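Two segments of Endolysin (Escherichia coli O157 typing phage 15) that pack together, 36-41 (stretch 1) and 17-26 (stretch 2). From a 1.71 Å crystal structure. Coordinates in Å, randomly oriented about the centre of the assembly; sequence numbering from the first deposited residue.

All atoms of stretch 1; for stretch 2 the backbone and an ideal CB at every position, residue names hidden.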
# COMPACT_ATOMS: atom_id res chain seq x y z
N THR A 36 -11.90 -9.34 -8.17
CA THR A 36 -11.10 -9.09 -6.96
C THR A 36 -11.52 -10.08 -5.86
O THR A 36 -12.67 -10.45 -5.78
CB THR A 36 -11.25 -7.63 -6.51
OG1 THR A 36 -10.98 -6.78 -7.61
CG2 THR A 36 -10.31 -7.28 -5.38
N ILE A 37 -10.59 -10.48 -5.02
CA ILE A 37 -10.91 -11.41 -3.90
C ILE A 37 -9.92 -11.15 -2.75
O ILE A 37 -8.86 -10.56 -2.94
CB ILE A 37 -10.89 -12.88 -4.36
CG1 ILE A 37 -11.74 -13.80 -3.46
CG2 ILE A 37 -9.45 -13.38 -4.50
CD1 ILE A 37 -12.00 -15.18 -4.02
N GLY A 38 -10.28 -11.61 -1.56
CA GLY A 38 -9.40 -11.50 -0.40
C GLY A 38 -9.19 -10.04 -0.01
O GLY A 38 -10.16 -9.24 0.00
N TYR A 39 -7.95 -9.67 0.28
CA TYR A 39 -7.54 -8.30 0.63
C TYR A 39 -7.10 -7.54 -0.62
O TYR A 39 -5.90 -7.15 -0.73
CB TYR A 39 -6.43 -8.32 1.67
CG TYR A 39 -6.77 -9.05 2.95
CD1 TYR A 39 -7.57 -8.43 3.93
CD2 TYR A 39 -6.25 -10.29 3.24
CE1 TYR A 39 -7.82 -9.05 5.15
CE2 TYR A 39 -6.56 -10.95 4.42
CZ TYR A 39 -7.33 -10.32 5.41
OH TYR A 39 -7.65 -10.91 6.60
N GLY A 40 -8.03 -7.39 -1.57
CA GLY A 40 -7.77 -6.59 -2.78
C GLY A 40 -6.90 -7.30 -3.82
O GLY A 40 -6.32 -6.66 -4.72
N THR A 41 -6.84 -8.60 -3.75
CA THR A 41 -6.06 -9.43 -4.66
C THR A 41 -6.76 -9.50 -6.03
O THR A 41 -7.95 -9.83 -6.07
CB THR A 41 -5.87 -10.84 -4.10
OG1 THR A 41 -5.13 -10.70 -2.89
CG2 THR A 41 -5.13 -11.79 -5.05
N UNK A 17 -2.44 -2.81 6.05
CA UNK A 17 -2.77 -2.99 4.60
C UNK A 17 -4.08 -3.78 4.53
O UNK A 17 -4.93 -3.41 3.69
CB UNK A 17 -1.65 -3.72 3.84
N UNK A 18 -4.24 -4.81 5.35
CA UNK A 18 -5.52 -5.59 5.39
C UNK A 18 -6.66 -4.61 5.64
O UNK A 18 -7.72 -4.73 5.02
CB UNK A 18 -5.50 -6.67 6.47
N UNK A 19 -6.51 -3.75 6.63
CA UNK A 19 -7.54 -2.78 7.06
C UNK A 19 -7.91 -1.85 5.91
O UNK A 19 -9.09 -1.61 5.60
CB UNK A 19 -7.05 -1.96 8.26
N UNK A 20 -6.90 -1.34 5.19
CA UNK A 20 -7.10 -0.43 4.04
C UNK A 20 -7.79 -1.12 2.85
O UNK A 20 -8.62 -0.46 2.14
CB UNK A 20 -5.75 0.13 3.59
N UNK A 21 -7.54 -2.41 2.64
CA UNK A 21 -8.07 -3.15 1.47
C UNK A 21 -9.49 -3.63 1.77
O UNK A 21 -10.28 -3.84 0.80
CB UNK A 21 -7.17 -4.34 1.12
N UNK A 22 -9.78 -4.00 3.00
CA UNK A 22 -10.99 -4.76 3.35
C UNK A 22 -10.83 -6.22 2.90
O UNK A 22 -9.78 -6.60 2.36
CB UNK A 22 -12.23 -4.13 2.71
N UNK A 23 -11.79 -7.07 3.26
CA UNK A 23 -11.71 -8.52 3.00
C UNK A 23 -12.99 -9.03 2.38
O UNK A 23 -14.05 -8.85 2.98
CB UNK A 23 -11.42 -9.29 4.29
N UNK A 24 -12.90 -9.75 1.26
CA UNK A 24 -14.08 -10.51 0.80
C UNK A 24 -13.60 -11.91 0.49
O UNK A 24 -12.54 -12.02 -0.19
CB UNK A 24 -14.74 -9.87 -0.42
N UNK A 25 -14.34 -12.90 0.91
CA UNK A 25 -13.93 -14.30 0.60
C UNK A 25 -14.52 -14.81 -0.72
O UNK A 25 -14.14 -15.87 -1.12
CB UNK A 25 -14.36 -15.23 1.73
N UNK A 26 -15.53 -14.13 -1.25
CA UNK A 26 -16.08 -14.44 -2.58
C UNK A 26 -15.63 -13.36 -3.55
O UNK A 26 -15.64 -12.15 -3.20
CB UNK A 26 -17.61 -14.54 -2.55

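Positions 17 to 21 of stretch 2 form the end of a helix, and the chain then runs as an extended segment alongside stretch 1. At position 17 the ideal CB finds nothing of stretch 1 within 5.5 Å, so the contact sets no preference; the residue is Ile17, whose CB points sideways and whose side-chain end leads away.

Position 18 is more constrained. Its CB points sideways, yet lies 3.6 Å from CE1 of Tyr39, beside one face of the ring. Any side chain with methylene or methyl groups to lay on an aromatic face would suit, whether leucine, methionine, or a long polar chain whose end passes beyond the ring. The deposited residue is Lys18, in an extended conformation after an m chi1. Its CG stands 3.6 Å from the centroid of the Tyr39 ring and 12° off the normal, a CH-pi contact, while NZ is hydrogen-bonded elsewhere in the structure.

Positions 19 and 20 have no neighbour in stretch 1, and many residues would do; they are Phe19 and Phe20.

At position 21 CB points toward stretch 1, 3.6 Å from O of Tyr39 and 4.2 Å from N of Gly40. Because Gly40 has no side chain, there is room here for a medium-sized chain, polar or apolar. Glu21 fills it, bending through m chi1 and m chi2 so that CG lies 3.5 Å from O of Tyr39 and OE1 lies 3.6 Å from CA of Gly40. An ideal CB on Gly40 would come within 2.2 Å of that OE1, a clash; OE2 is hydrogen-bonded elsewhere in the structure.

Position 22 leaves the helix with phi/psi of 74/174°. Positive phi favours glycine, and the ideal CB would point away from stretch 1. Gly22 contributes through its backbone: its O accepts a CA-H...O contact from CA of Tyr39 at 3.3 Å.

Position 23 is extended, with a sideways CB 3.7 Å from CE1 of Tyr39. An apolar side chain, branched or not, would suit a place beside the ring. Leu23, with t chi1 and p chi2, places CD1 3.7 Å from the Tyr39 ring centroid, 8° off the normal, on the face opposite Lys18 CG. The tyrosine is thus held between two aliphatic groups, and CD2 of Leu23 approaches its OH to 3.7 Å.

Position 24 pairs with Gly38 as an antiparallel hydrogen-bonded bridge: N of residue 24 donates to O of Gly38 at 3.1 Å, and N of Gly38 donates to O of residue 24 at 2.7 Å. These backbone bonds place little demand on the side chain, so polar or beta-branched residues would serve. The residue is Glu24, whose side-chain end leads away.

At positions 25 and 26 the chain turns a corner and both CBs point away, leaving side-chain choice largely free. Leu25 and Glu26 meet stretch 1 mainly through backbone: CD1 of Ile37 reaches O of Leu25 at 3.7 Å, and CG1 of Ile37 reaches C of Glu26 at 3.9 Å.

Stretch 2 17-26: IKFFEGLELE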
# COMPACT_ATOMS: atom_id res chain seq x y z
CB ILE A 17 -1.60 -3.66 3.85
CG1 ILE A 17 -0.42 -2.67 3.88
CG2 ILE A 17 -2.04 -4.00 2.44
CD1 ILE A 17 0.85 -3.17 3.20
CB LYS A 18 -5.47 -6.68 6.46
CG LYS A 18 -4.57 -7.86 6.14
CD LYS A 18 -4.51 -8.79 7.32
CE LYS A 18 -3.77 -10.08 7.08
NZ LYS A 18 -3.53 -10.76 8.36
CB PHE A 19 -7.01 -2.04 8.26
CG PHE A 19 -7.95 -0.97 8.77
CD1 PHE A 19 -7.92 0.30 8.25
CD2 PHE A 19 -8.86 -1.27 9.76
CE1 PHE A 19 -8.79 1.28 8.73
CE2 PHE A 19 -9.73 -0.28 10.24
CZ PHE A 19 -9.72 0.97 9.68
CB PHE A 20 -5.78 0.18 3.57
CG PHE A 20 -5.10 1.05 4.59
CD1 PHE A 20 -5.83 1.92 5.44
CD2 PHE A 20 -3.71 1.06 4.68
CE1 PHE A 20 -5.17 2.70 6.37
CE2 PHE A 20 -3.06 1.84 5.62
CZ PHE A 20 -3.78 2.65 6.48
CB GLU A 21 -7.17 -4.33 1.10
CG GLU A 21 -5.80 -3.92 0.59
CD GLU A 21 -5.80 -3.20 -0.76
OE1 GLU A 21 -6.79 -3.33 -1.52
OE2 GLU A 21 -4.95 -2.34 -0.93
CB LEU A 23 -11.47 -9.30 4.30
CG LEU A 23 -11.36 -10.81 4.14
CD1 LEU A 23 -10.27 -11.27 3.19
CD2 LEU A 23 -11.13 -11.49 5.46
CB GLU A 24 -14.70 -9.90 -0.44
CG GLU A 24 -15.32 -8.56 -0.19
CD GLU A 24 -16.50 -8.44 0.74
OE1 GLU A 24 -17.19 -9.45 1.06
OE2 GLU A 24 -16.61 -7.32 1.26
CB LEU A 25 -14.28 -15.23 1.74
CG LEU A 25 -13.59 -14.96 3.07
CD1 LEU A 25 -13.89 -16.07 4.08
CD2 LEU A 25 -12.10 -14.72 2.89
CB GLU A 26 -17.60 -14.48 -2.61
CG GLU A 26 -18.25 -15.42 -1.63
CD GLU A 26 -19.75 -15.66 -1.93
OE1 GLU A 26 -20.48 -16.12 -0.99
OE2 GLU A 26 -20.20 -15.36 -3.09
O HOH W 1 -10.99 -6.63 -0.95
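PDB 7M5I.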